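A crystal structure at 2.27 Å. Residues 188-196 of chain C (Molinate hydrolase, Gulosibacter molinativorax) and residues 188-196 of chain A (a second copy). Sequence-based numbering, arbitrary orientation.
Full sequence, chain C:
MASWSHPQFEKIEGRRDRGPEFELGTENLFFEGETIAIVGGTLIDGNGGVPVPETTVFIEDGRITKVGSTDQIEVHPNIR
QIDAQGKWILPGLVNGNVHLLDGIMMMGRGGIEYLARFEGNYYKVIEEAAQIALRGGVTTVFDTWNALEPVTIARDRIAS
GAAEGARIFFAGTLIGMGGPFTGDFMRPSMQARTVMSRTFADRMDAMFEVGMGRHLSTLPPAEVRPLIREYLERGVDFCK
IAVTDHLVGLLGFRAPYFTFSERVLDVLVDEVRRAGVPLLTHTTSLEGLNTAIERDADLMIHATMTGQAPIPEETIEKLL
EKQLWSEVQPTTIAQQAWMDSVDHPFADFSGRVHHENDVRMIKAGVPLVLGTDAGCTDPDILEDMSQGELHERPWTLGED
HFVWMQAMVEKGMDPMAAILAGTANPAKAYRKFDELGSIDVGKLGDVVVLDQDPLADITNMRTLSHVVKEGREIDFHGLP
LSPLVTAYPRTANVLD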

# COMPACT_ATOMS: atom_id res chain seq x y z
N PRO C 188 5.09 -6.65 1.29
CA PRO C 188 4.83 -5.42 0.58
C PRO C 188 3.42 -4.91 0.71
O PRO C 188 3.22 -3.72 0.88
CB PRO C 188 5.14 -5.79 -0.89
CG PRO C 188 6.12 -6.94 -0.78
CD PRO C 188 5.61 -7.72 0.39
N SER C 189 2.43 -5.79 0.58
CA SER C 189 1.04 -5.32 0.66
C SER C 189 0.41 -5.52 2.03
O SER C 189 -0.75 -5.23 2.24
CB SER C 189 0.22 -6.04 -0.40
OG SER C 189 0.07 -7.36 0.02
N MET C 190 1.18 -6.06 2.96
CA MET C 190 0.67 -6.33 4.31
C MET C 190 1.50 -5.62 5.36
O MET C 190 2.59 -6.09 5.71
CB MET C 190 0.71 -7.81 4.67
CG MET C 190 -0.18 -8.67 3.80
SD MET C 190 -0.18 -10.36 4.44
CE MET C 190 -0.93 -11.11 3.00
N GLN C 191 0.97 -4.52 5.84
CA GLN C 191 1.68 -3.71 6.80
C GLN C 191 0.75 -3.37 7.95
O GLN C 191 0.07 -2.34 7.95
CB GLN C 191 2.18 -2.46 6.10
CG GLN C 191 3.17 -2.71 4.97
CD GLN C 191 3.52 -1.45 4.18
OE1 GLN C 191 3.90 -1.52 2.99
NE2 GLN C 191 3.44 -0.32 4.83
N ALA C 192 0.70 -4.27 8.91
CA ALA C 192 -0.21 -4.16 10.01
C ALA C 192 -0.22 -2.79 10.70
O ALA C 192 -1.28 -2.30 11.11
CB ALA C 192 0.06 -5.24 11.03
N ARG C 193 0.95 -2.18 10.84
CA ARG C 193 1.07 -0.90 11.54
C ARG C 193 0.29 0.19 10.88
O ARG C 193 -0.08 1.15 11.54
CB ARG C 193 2.53 -0.45 11.70
CG ARG C 193 3.09 -0.85 13.04
CD ARG C 193 4.53 -0.42 13.29
NE ARG C 193 5.06 -1.08 14.50
CZ ARG C 193 5.03 -0.59 15.74
NH1 ARG C 193 4.47 0.57 16.01
NH2 ARG C 193 5.55 -1.30 16.73
N THR C 194 0.02 0.07 9.59
CA THR C 194 -0.76 1.12 8.91
C THR C 194 -2.22 1.17 9.36
O THR C 194 -2.89 2.13 9.10
CB THR C 194 -0.74 0.95 7.39
OG1 THR C 194 -1.37 -0.29 7.02
CG2 THR C 194 0.69 1.00 6.87
N VAL C 195 -2.71 0.13 10.03
CA VAL C 195 -4.13 0.09 10.40
C VAL C 195 -4.42 -0.27 11.83
O VAL C 195 -5.55 -0.58 12.18
CB VAL C 195 -4.89 -0.91 9.51
CG1 VAL C 195 -4.76 -0.54 8.06
CG2 VAL C 195 -4.40 -2.33 9.68
N MET C 196 -3.40 -0.26 12.66
CA MET C 196 -3.58 -0.55 14.11
C MET C 196 -2.97 0.57 14.91
O MET C 196 -2.23 1.39 14.35
CB MET C 196 -2.89 -1.87 14.47
CG MET C 196 -1.38 -1.79 14.40
SD MET C 196 -0.54 -3.38 14.44
CE MET C 196 -1.07 -3.93 16.06
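Chain A, residues 188-196: PSMQARTVM

The same nine-residue stretch of chains A and C meets across an approximate twofold axis that passes close to the two valines at position 195, and six residues of each take part. Each contact therefore has a twin, apart from the valine-to-valine contact on the axis, and the pairing is reversed: Met C190 lies nearest Val A195 and Val C195 nearest Met A190, with 5.5 Å between the CA atoms in both pairs. In chain A, as in chain C, residues 188 to 191 form an irregular loop, extended at Met A190 and Gln A191, and residues 192 to 194 then take helical phi/psi values without the regular bonds of a helix. The turn is held by two backbone hydrogen bonds, Thr A194 N to Gln A191 O at 3.0 Å and Val A195 N to Ala A192 O, also at 3.0 Å.

The main bump is Val A195. Its CA-to-CB bond points toward chain C, and with chi1 in the m well its CG1 enters a shallow hollow made largely of backbone: it lies 3.7 Å from Met C190 CA, 3.6 Å from Gln C191 N and 4.0 Å from Ala C192 N. A compact, branched side chain suits this place, because one methyl can fill the hollow while the other is free to face elsewhere. That other methyl, Val A195 CG2, meets Val C195 CG2 at 3.7 Å, so the two valines touch each other at the axis while each reaches into the partner's loop. Val C195 returns the fit, its CG1 lying 3.8 Å from Met A190 CA and 3.6 Å from Gln A191 N. The small side chain of Ala A192, directed sideways, adds little bulk beside this pocket.

Thr A194 forms the second bump. Its CB packs 3.4 Å from Ser C189 O, and Met C190 CG comes within 3.2 Å of Thr A194 O, so the methionine stem lies along the backbone at the end of the turn. The flexible, unbranched methionine, with chi1 m and chi2 and chi3 both t, extends past the valine instead of competing for its hollow; Met C190 CB is 3.9 Å from Val A195 CG1.

No direct hydrogen bond joins the stretches, but two waters sit in the polar gaps between the threonine of one copy and the Gln 191 backbone of the other. Water 2 donates to Thr A194 OG1 at 2.7 Å and accepts from Gln C191 N at 2.9 Å; water 1 likewise links Thr C194 OG1, at 2.9 Å, to Gln A191 N, at 3.0 Å. Threonine suits this role well: Thr A194 OG1 gives its own proton to Gln A191 O, at 2.7 Å, which leaves the oxygen to accept from the water.

Pro A188, Arg A193 and Met A196 do not touch this stretch of chain C, and the arginine guanidinium is hydrogen-bonded elsewhere in the structure. Altogether 413 Å² is buried, with the valines making the largest individual contributions.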

# COMPACT_ATOMS: atom_id res chain seq x y z
N PRO A 188 -6.22 5.48 1.36
CA PRO A 188 -5.25 4.96 0.43
C PRO A 188 -4.17 4.09 1.08
O PRO A 188 -3.84 3.04 0.55
CB PRO A 188 -4.61 6.24 -0.16
CG PRO A 188 -5.69 7.28 -0.05
CD PRO A 188 -6.33 6.96 1.28
N SER A 189 -3.65 4.52 2.22
CA SER A 189 -2.63 3.73 2.88
C SER A 189 -3.18 2.86 4.05
O SER A 189 -2.41 2.14 4.69
CB SER A 189 -1.56 4.64 3.45
OG SER A 189 -2.14 5.31 4.56
N MET A 190 -4.49 2.89 4.29
CA MET A 190 -5.10 2.07 5.31
C MET A 190 -6.15 1.14 4.72
O MET A 190 -7.27 1.55 4.43
CB MET A 190 -5.79 2.91 6.33
CG MET A 190 -4.87 3.83 7.09
SD MET A 190 -5.79 4.61 8.43
CE MET A 190 -4.52 5.84 8.79
N GLN A 191 -5.81 -0.13 4.63
CA GLN A 191 -6.68 -1.12 4.03
C GLN A 191 -6.70 -2.35 4.91
O GLN A 191 -5.92 -3.31 4.71
CB GLN A 191 -6.18 -1.45 2.61
CG GLN A 191 -6.23 -0.28 1.64
CD GLN A 191 -5.63 -0.59 0.26
OE1 GLN A 191 -5.04 0.29 -0.40
NE2 GLN A 191 -5.68 -1.82 -0.13
N ALA A 192 -7.59 -2.34 5.85
CA ALA A 192 -7.64 -3.39 6.86
C ALA A 192 -7.70 -4.81 6.30
O ALA A 192 -7.07 -5.74 6.84
CB ALA A 192 -8.80 -3.17 7.77
N ARG A 193 -8.43 -4.99 5.20
CA ARG A 193 -8.58 -6.33 4.58
C ARG A 193 -7.28 -6.94 4.14
O ARG A 193 -7.18 -8.14 4.05
CB ARG A 193 -9.56 -6.31 3.40
CG ARG A 193 -10.97 -6.70 3.83
CD ARG A 193 -11.99 -6.72 2.70
NE ARG A 193 -13.36 -6.85 3.23
CZ ARG A 193 -14.01 -7.99 3.44
NH1 ARG A 193 -13.45 -9.18 3.17
NH2 ARG A 193 -15.24 -7.95 3.93
N THR A 194 -6.27 -6.13 3.86
CA THR A 194 -4.99 -6.67 3.47
C THR A 194 -4.26 -7.46 4.59
O THR A 194 -3.34 -8.18 4.32
CB THR A 194 -4.03 -5.58 2.95
OG1 THR A 194 -3.71 -4.64 3.99
CG2 THR A 194 -4.65 -4.83 1.75
N VAL A 195 -4.65 -7.25 5.84
CA VAL A 195 -3.93 -7.86 6.94
C VAL A 195 -4.78 -8.59 7.94
O VAL A 195 -4.32 -8.93 9.02
CB VAL A 195 -3.09 -6.82 7.72
CG1 VAL A 195 -2.10 -6.13 6.82
CG2 VAL A 195 -3.97 -5.76 8.35
N MET A 196 -6.04 -8.82 7.60
CA MET A 196 -6.95 -9.54 8.47
C MET A 196 -7.57 -10.70 7.67
O MET A 196 -7.49 -10.72 6.45
CB MET A 196 -8.05 -8.64 8.99
CG MET A 196 -9.03 -8.21 7.92
SD MET A 196 -10.11 -6.84 8.38
CE MET A 196 -11.00 -7.61 9.73
O HOH W 1 -2.90 -0.90 4.65
O HOH W 2 -1.33 -3.40 4.54